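Local coordinates for Alpha/beta hydrolase family protein (Bacillus anthracis, PDB 3OOS) that probably acts as a hydrolase of the alpha/beta fold family, its substrate not established, at residues T75-D80 and G102-V107; V107-A112 and K218-P223. All coordinates share one frame; numbering follows the deposited sequence. Where two conformers were deposited one is given.

Contact 1: residues T75-D80 and G102-V107; sequences TETIKD and GMLALV
The branched end of L104 reaches over to helix 74-87 and meets I78 and T77 there. Its CD1 lies 3.6 Å from I78 CD1, the closest approach across this pair of segments, and 3.8 Å from T77 CG2. The second branch joins in on the threonine side, L104 CD2 standing 3.9 Å from T77 CG2, so that this one methyl of T77 touches both branches of the leucine. L104 and I78 run past one another in opposite directions, each on its way to the other helix. The leucine gets there through its torsion: CG is anti to the backbone N (chi1 -176°), which carries both methyls toward residues 75-80 although CB itself does not point that way. One turn further along helix 100-112, V107 adds a looser touch, its CG1 at 4.1 Å from I78 CG1.

T77 is two-sided. While its methyl faces the leucine, its hydroxyl OG1 is bonded to the carbonyl oxygen of S73 in the preceding turn and to R199 NH2, which keeps the polar atom occupied and the methyl turned to the contact. On another flank of helix 74-87, E76 and D80 form salt bridges with R12. L104 also touches F95 of strand 93-98, and the turn that carries a GxSxG sequence, consistent with the nucleophile elbow of alpha/beta hydrolases.

The segment axes cross at -74° and come no nearer than 10.0 Å, a gap bridged by side chains. No hydrogen bond links the two segments; packing of methyl and methylene groups in the buried interior joins them, implying a contact governed by side-chain shape and exclusion of water, with the hydroxyl of T77 bonded away from the apolar patch.

Contact 2: residues V107-A112 and K218-P223; sequences VYATEA and KFVKIP
A109 and V220 make the middle of this small apolar contact, with CA atoms 6.4 Å apart, the nearest pair between the helix turn and the loop. The valine straddles the alanine methyl: A109 CB is 3.9 Å from V220 CG1 and 4.0 Å from V220 CG2. With CG1 anti to its backbone N (chi1 170°), V220 spreads both methyls against the helix. CG2 also meets the methyl of T110, at 4.0 Å from T110 CG2, the two side chains crossing at a slant. I222 adds a lighter touch, its CD1 4.2 Å from A109 CB, and continues onto L116 and I119 of strand 116-122. V220 also touches I247.

Polar bonds run beside this patch. Between the segments themselves there is none, but Q113, just past the helix segment, joins the loop by both ends of its amide: OE1 accepts from K221 N, and NE2 donates to F219 O. These two bonds grip the backbone on both sides of V220. The hydroxyl of T110 turns back along its own helix, 3.2 Å from V107 O, with L106 O a weak alternative, which leaves the methyl for V220. At the strand end of the loop, P223 is already backbone-bonded to I119.

With only a methyl at A109, the loop lies close to the last part of helix 100-112 as it leads into strand 224-229. Methyl packing and the amide of Q113 thus divide the work: one covers apolar surface, the other satisfies loop backbone polar atoms.

How the contacts relate
From the N terminus, the chain passes through helix 74-87, runs into the sheet as strand 93-98, turns and enters helix 100-112, where contact 1 closes a short loop of 21 residues. V107 lies in both helix segments but touches across only in contact 1; contact 2 is made by A109 and T110 just beyond it, closing a far longer excursion of 105 residues through strand 116-122 and the helices up to 214-217. The two loops thus follow in series, neither nested nor crossed. Helix 100-112 carries both, meeting helix 74-87 first and the lead-in to strand 224-229 near its end. The contacts also touch directly, I78 CD1 lying 3.6 Å from Y108 CB.

Contact 1: residues T75-D80 and G102-V107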
ATOM      1  N   THR A  75      -4.113  12.159   6.695  0.50 11.35           N
ATOM      2  CA  THR A  75      -4.854  13.333   6.243  0.50 11.37           C
ATOM      3  C   THR A  75      -3.976  14.249   5.393  0.50 11.07           C
ATOM      4  O   THR A  75      -4.371  14.670   4.303  0.50 10.92           O
ATOM      5  CB  THR A  75      -5.426  14.139   7.423  0.50 11.62           C
ATOM      6  OG1 THR A  75      -6.375  13.340   8.137  0.50 12.44           O
ATOM      7  CG2 THR A  75      -6.111  15.397   6.914  0.50 11.87           C
ATOM      8  N   GLU A  76      -2.784  14.550   5.902  1.00 10.80           N
ATOM      9  CA  GLU A  76      -1.841  15.460   5.236  1.00 10.77           C
ATOM     10  C   GLU A  76      -1.303  14.829   3.952  1.00 10.14           C
ATOM     11  O   GLU A  76      -1.068  15.522   2.959  1.00 10.07           O
ATOM     12  CB  GLU A  76      -0.695  15.864   6.170  1.00 11.24           C
ATOM     13  CG  GLU A  76      -1.124  16.830   7.284  1.00 12.70           C
ATOM     14  CD  GLU A  76      -1.653  18.157   6.756  1.00 15.61           C
ATOM     15  OE1 GLU A  76      -0.913  18.844   6.025  1.00 16.77           O
ATOM     16  OE2 GLU A  76      -2.809  18.516   7.076  1.00 17.85           O
ATOM     17  N   THR A  77      -1.133  13.508   3.979  1.00  9.43           N
ATOM     18  CA  THR A  77      -0.748  12.738   2.794  1.00  9.10           C
ATOM     19  C   THR A  77      -1.771  12.924   1.665  1.00  8.99           C
ATOM     20  O   THR A  77      -1.398  13.164   0.509  1.00  8.52           O
ATOM     21  CB  THR A  77      -0.586  11.236   3.129  1.00  9.01           C
ATOM     22  OG1 THR A  77       0.417  11.075   4.142  1.00  9.22           O
ATOM     23  CG2 THR A  77      -0.196  10.434   1.892  1.00  8.92           C
ATOM     24  N   ILE A  78      -3.055  12.824   2.001  1.00  9.02           N
ATOM     25  CA  ILE A  78      -4.117  13.015   1.005  1.00  9.14           C
ATOM     26  C   ILE A  78      -4.065  14.419   0.393  1.00  9.24           C
ATOM     27  O   ILE A  78      -4.221  14.576  -0.822  1.00  9.37           O
ATOM     28  CB  ILE A  78      -5.530  12.679   1.567  1.00  9.20           C
ATOM     29  CG1 ILE A  78      -5.603  11.214   2.017  1.00  9.48           C
ATOM     30  CG2 ILE A  78      -6.625  12.953   0.521  1.00  9.31           C
ATOM     31  CD1 ILE A  78      -5.018  10.208   1.035  1.00 10.94           C
ATOM     32  N   LYS A  79      -3.829  15.426   1.231  0.50  9.41           N
ATOM     33  CA  LYS A  79      -3.675  16.802   0.760  0.50  9.42           C
ATOM     34  C   LYS A  79      -2.502  16.933  -0.218  0.50  9.28           C
ATOM     35  O   LYS A  79      -2.599  17.651  -1.216  0.50  9.36           O
ATOM     36  CB  LYS A  79      -3.512  17.758   1.942  0.50  9.72           C
ATOM     37  CG  LYS A  79      -4.706  17.773   2.882  0.50 10.16           C
ATOM     38  CD  LYS A  79      -4.449  18.679   4.073  0.50 10.85           C
ATOM     39  CE  LYS A  79      -5.678  18.775   4.961  0.50 11.56           C
ATOM     40  NZ  LYS A  79      -6.814  19.408   4.239  0.50 12.55           N
ATOM     41  N   ASP A  80      -1.408  16.226   0.069  1.00  9.12           N
ATOM     42  CA  ASP A  80      -0.240  16.178  -0.825  1.00  8.90           C
ATOM     43  C   ASP A  80      -0.590  15.524  -2.161  1.00  8.58           C
ATOM     44  O   ASP A  80      -0.255  16.055  -3.223  1.00  8.45           O
ATOM     45  CB  ASP A  80       0.926  15.427  -0.170  1.00  9.05           C
ATOM     46  CG  ASP A  80       1.613  16.232   0.923  1.00  9.97           C
ATOM     47  OD1 ASP A  80       1.286  17.423   1.114  1.00 11.08           O
ATOM     48  OD2 ASP A  80       2.500  15.660   1.593  1.00 11.23           O
ATOM     49  N   GLY A 102      -3.340   0.350   1.399  1.00  7.48           N
ATOM     50  CA  GLY A 102      -4.790   0.139   1.308  1.00  7.29           C
ATOM     51  C   GLY A 102      -5.550   0.959   2.338  1.00  7.24           C
ATOM     52  O   GLY A 102      -6.629   1.486   2.057  1.00  7.19           O
HETATM   53  N   MSE A 103      -4.985   1.078   3.536  1.00  7.34           N
HETATM   54  CA  MSE A 103      -5.568   1.937   4.562  1.00  7.38           C
HETATM   55  C   MSE A 103      -5.567   3.382   4.079  1.00  7.47           C
HETATM   56  O   MSE A 103      -6.553   4.102   4.251  1.00  7.66           O
HETATM   57  CB  MSE A 103      -4.807   1.801   5.878  1.00  7.43           C
HETATM   58  CG  MSE A 103      -4.851   0.399   6.453  1.00  8.45           C
HETATM   59 SE   MSE A 103      -3.664   0.200   7.974  0.80 10.34          SE
HETATM   60  CE  MSE A 103      -3.675  -1.742   8.043  1.00 12.80           C
ATOM     61  N   LEU A 104      -4.465   3.792   3.454  1.00  7.46           N
ATOM     62  CA  LEU A 104      -4.367   5.130   2.877  1.00  7.38           C
ATOM     63  C   LEU A 104      -5.437   5.352   1.796  1.00  7.42           C
ATOM     64  O   LEU A 104      -6.034   6.433   1.728  1.00  7.57           O
ATOM     65  CB  LEU A 104      -2.958   5.374   2.326  1.00  7.64           C
ATOM     66  CG  LEU A 104      -2.648   6.762   1.755  1.00  7.55           C
ATOM     67  CD1 LEU A 104      -2.846   7.871   2.798  1.00  8.63           C
ATOM     68  CD2 LEU A 104      -1.228   6.783   1.200  1.00  8.43           C
ATOM     69  N   ALA A 105      -5.688   4.327   0.982  1.00  7.63           N
ATOM     70  CA  ALA A 105      -6.756   4.359  -0.028  1.00  7.68           C
ATOM     71  C   ALA A 105      -8.121   4.659   0.589  1.00  7.77           C
ATOM     72  O   ALA A 105      -8.893   5.459   0.054  1.00  7.80           O
ATOM     73  CB  ALA A 105      -6.806   3.042  -0.801  1.00  7.66           C
ATOM     74  N   LEU A 106      -8.410   4.006   1.711  1.00  7.82           N
ATOM     75  CA  LEU A 106      -9.678   4.207   2.405  1.00  7.93           C
ATOM     76  C   LEU A 106      -9.801   5.633   2.926  1.00  8.15           C
ATOM     77  O   LEU A 106     -10.870   6.233   2.839  1.00  8.48           O
ATOM     78  CB  LEU A 106      -9.857   3.189   3.535  1.00  7.98           C
ATOM     79  CG  LEU A 106      -9.920   1.718   3.092  1.00  8.55           C
ATOM     80  CD1 LEU A 106      -9.917   0.790   4.304  1.00  9.38           C
ATOM     81  CD2 LEU A 106     -11.135   1.422   2.193  1.00  9.23           C
ATOM     82  N   VAL A 107      -8.705   6.175   3.448  1.00  7.99           N
ATOM     83  CA  VAL A 107      -8.690   7.566   3.904  1.00  8.38           C
ATOM     84  C   VAL A 107      -8.817   8.545   2.727  1.00  8.33           C
ATOM     85  O   VAL A 107      -9.498   9.557   2.846  1.00  8.52           O
ATOM     86  CB  VAL A 107      -7.466   7.868   4.810  1.00  8.39           C
ATOM     87  CG1 VAL A 107      -7.435   9.339   5.227  1.00  8.92           C
ATOM     88  CG2 VAL A 107      -7.511   6.977   6.051  1.00  8.96           C
TER

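Contact 2: residues V107-A112 and K218-P223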
ATOM      1  N   VAL A 107      -8.705   6.175   3.448  1.00  7.99           N
ATOM      2  CA  VAL A 107      -8.690   7.566   3.904  1.00  8.38           C
ATOM      3  C   VAL A 107      -8.817   8.545   2.727  1.00  8.33           C
ATOM      4  O   VAL A 107      -9.498   9.557   2.846  1.00  8.52           O
ATOM      5  CB  VAL A 107      -7.466   7.868   4.810  1.00  8.39           C
ATOM      6  CG1 VAL A 107      -7.435   9.339   5.227  1.00  8.92           C
ATOM      7  CG2 VAL A 107      -7.511   6.977   6.051  1.00  8.96           C
ATOM      8  N   TYR A 108      -8.198   8.237   1.585  1.00  8.43           N
ATOM      9  CA  TYR A 108      -8.405   9.060   0.384  1.00  8.45           C
ATOM     10  C   TYR A 108      -9.901   9.139   0.060  1.00  8.78           C
ATOM     11  O   TYR A 108     -10.438  10.225  -0.203  1.00  8.89           O
ATOM     12  CB  TYR A 108      -7.622   8.505  -0.816  1.00  8.28           C
ATOM     13  CG  TYR A 108      -7.173   9.540  -1.845  1.00  8.28           C
ATOM     14  CD1 TYR A 108      -7.943  10.674  -2.133  1.00  8.10           C
ATOM     15  CD2 TYR A 108      -5.981   9.365  -2.547  1.00  8.37           C
ATOM     16  CE1 TYR A 108      -7.524  11.614  -3.084  1.00  8.30           C
ATOM     17  CE2 TYR A 108      -5.557  10.289  -3.498  1.00  8.12           C
ATOM     18  CZ  TYR A 108      -6.325  11.408  -3.762  1.00  8.04           C
ATOM     19  OH  TYR A 108      -5.884  12.314  -4.707  1.00  8.72           O
ATOM     20  N   ALA A 109     -10.571   7.990   0.110  1.00  8.99           N
ATOM     21  CA  ALA A 109     -12.005   7.927  -0.172  1.00  9.71           C
ATOM     22  C   ALA A 109     -12.834   8.715   0.847  1.00 10.22           C
ATOM     23  O   ALA A 109     -13.753   9.447   0.476  1.00 10.97           O
ATOM     24  CB  ALA A 109     -12.465   6.481  -0.254  1.00  9.78           C
ATOM     25  N   THR A 110     -12.512   8.588   2.129  1.00 10.40           N
ATOM     26  CA  THR A 110     -13.317   9.264   3.149  1.00 10.95           C
ATOM     27  C   THR A 110     -13.098  10.784   3.177  1.00 11.21           C
ATOM     28  O   THR A 110     -14.015  11.541   3.500  1.00 11.79           O
ATOM     29  CB  THR A 110     -13.128   8.658   4.556  1.00 10.83           C
ATOM     30  OG1 THR A 110     -11.759   8.782   4.958  1.00 11.72           O
ATOM     31  CG2 THR A 110     -13.543   7.181   4.571  1.00 11.07           C
ATOM     32  N   GLU A 111     -11.889  11.222   2.841  0.50 11.15           N
ATOM     33  CA  GLU A 111     -11.577  12.651   2.834  0.50 11.28           C
ATOM     34  C   GLU A 111     -11.982  13.314   1.524  0.50 11.35           C
ATOM     35  O   GLU A 111     -12.539  14.416   1.527  0.50 11.80           O
ATOM     36  CB  GLU A 111     -10.084  12.884   3.083  0.50 11.26           C
ATOM     37  CG  GLU A 111      -9.618  12.541   4.489  0.50 12.08           C
ATOM     38  CD  GLU A 111      -9.826  13.675   5.476  0.50 12.54           C
ATOM     39  OE1 GLU A 111      -9.317  14.790   5.229  0.50 12.38           O
ATOM     40  OE2 GLU A 111     -10.486  13.445   6.511  0.50 13.14           O
ATOM     41  N   ALA A 112     -11.704  12.642   0.408  1.00 11.22           N
ATOM     42  CA  ALA A 112     -11.776  13.278  -0.913  1.00 11.01           C
ATOM     43  C   ALA A 112     -12.271  12.379  -2.042  1.00 10.89           C
ATOM     44  O   ALA A 112     -11.705  12.389  -3.137  1.00 10.80           O
ATOM     45  CB  ALA A 112     -10.399  13.873  -1.274  1.00 11.12           C
ATOM     46  N   LYS A 218     -19.428   3.607   4.997  1.00 10.54           N
ATOM     47  CA  LYS A 218     -20.820   3.464   4.574  0.50 10.87           C
ATOM     48  C   LYS A 218     -21.257   4.616   3.666  1.00 10.98           C
ATOM     49  O   LYS A 218     -22.281   4.531   2.980  1.00 11.10           O
ATOM     50  CB  LYS A 218     -21.735   3.365   5.801  0.50 10.99           C
ATOM     51  CG  LYS A 218     -21.435   2.170   6.702  0.50 11.61           C
ATOM     52  CD  LYS A 218     -22.268   2.192   7.975  0.50 12.79           C
ATOM     53  CE  LYS A 218     -22.303   0.819   8.630  0.50 13.71           C
ATOM     54  NZ  LYS A 218     -22.856   0.862  10.010  0.50 14.58           N
ATOM     55  N   PHE A 219     -20.473   5.692   3.660  1.00 10.89           N
ATOM     56  CA  PHE A 219     -20.792   6.880   2.870  1.00 11.22           C
ATOM     57  C   PHE A 219     -19.838   7.084   1.690  1.00 11.29           C
ATOM     58  O   PHE A 219     -19.903   8.102   0.996  1.00 11.67           O
ATOM     59  CB  PHE A 219     -20.866   8.115   3.777  1.00 11.22           C
ATOM     60  CG  PHE A 219     -21.877   7.977   4.881  1.00 11.62           C
ATOM     61  CD1 PHE A 219     -23.227   8.202   4.633  1.00 12.14           C
ATOM     62  CD2 PHE A 219     -21.487   7.576   6.158  1.00 12.04           C
ATOM     63  CE1 PHE A 219     -24.173   8.053   5.645  1.00 12.44           C
ATOM     64  CE2 PHE A 219     -22.428   7.428   7.177  1.00 12.27           C
ATOM     65  CZ  PHE A 219     -23.770   7.667   6.920  1.00 12.17           C
ATOM     66  N   VAL A 220     -18.968   6.099   1.469  1.00 11.29           N
ATOM     67  CA  VAL A 220     -18.088   6.060   0.300  1.00 11.60           C
ATOM     68  C   VAL A 220     -18.879   5.469  -0.873  1.00 11.78           C
ATOM     69  O   VAL A 220     -19.322   4.317  -0.818  1.00 12.22           O
ATOM     70  CB  VAL A 220     -16.801   5.242   0.590  1.00 11.35           C
ATOM     71  CG1 VAL A 220     -15.995   4.991  -0.691  1.00 11.42           C
ATOM     72  CG2 VAL A 220     -15.942   5.961   1.637  1.00 12.13           C
ATOM     73  N   LYS A 221     -19.054   6.266  -1.927  1.00 11.83           N
ATOM     74  CA  LYS A 221     -19.983   5.928  -3.009  1.00 12.14           C
ATOM     75  C   LYS A 221     -19.295   5.545  -4.322  1.00 11.76           C
ATOM     76  O   LYS A 221     -19.954   5.121  -5.277  1.00 12.60           O
ATOM     77  CB  LYS A 221     -20.975   7.082  -3.246  1.00 12.77           C
ATOM     78  CG  LYS A 221     -21.714   7.593  -1.992  1.00 14.11           C
ATOM     79  CD  LYS A 221     -22.345   6.480  -1.137  1.00 16.40           C
ATOM     80  CE  LYS A 221     -23.483   5.741  -1.842  1.00 17.80           C
ATOM     81  NZ  LYS A 221     -24.659   6.610  -2.146  1.00 19.41           N
ATOM     82  N   ILE A 222     -17.971   5.670  -4.351  1.00 11.23           N
ATOM     83  CA  ILE A 222     -17.180   5.388  -5.550  0.50 10.73           C
ATOM     84  C   ILE A 222     -16.943   3.887  -5.739  1.00 10.85           C
ATOM     85  O   ILE A 222     -16.994   3.124  -4.767  1.00 10.80           O
ATOM     86  CB  ILE A 222     -15.813   6.130  -5.524  0.50 10.42           C
ATOM     87  CG1 ILE A 222     -14.926   5.608  -4.390  0.50  9.47           C
ATOM     88  CG2 ILE A 222     -16.019   7.639  -5.411  0.50 10.36           C
ATOM     89  CD1 ILE A 222     -13.575   6.287  -4.307  0.50  7.88           C
ATOM     90  N   PRO A 223     -16.688   3.449  -6.999  1.00 10.76           N
ATOM     91  CA  PRO A 223     -16.333   2.045  -7.206  1.00 10.85           C
ATOM     92  C   PRO A 223     -15.122   1.672  -6.359  1.00 10.70           C
ATOM     93  O   PRO A 223     -14.124   2.395  -6.344  1.00 10.66           O
ATOM     94  CB  PRO A 223     -15.984   1.989  -8.694  1.00 10.93           C
ATOM     95  CG  PRO A 223     -16.807   3.061  -9.301  1.00 11.14           C
ATOM     96  CD  PRO A 223     -16.813   4.166  -8.285  1.00 10.89           C
TER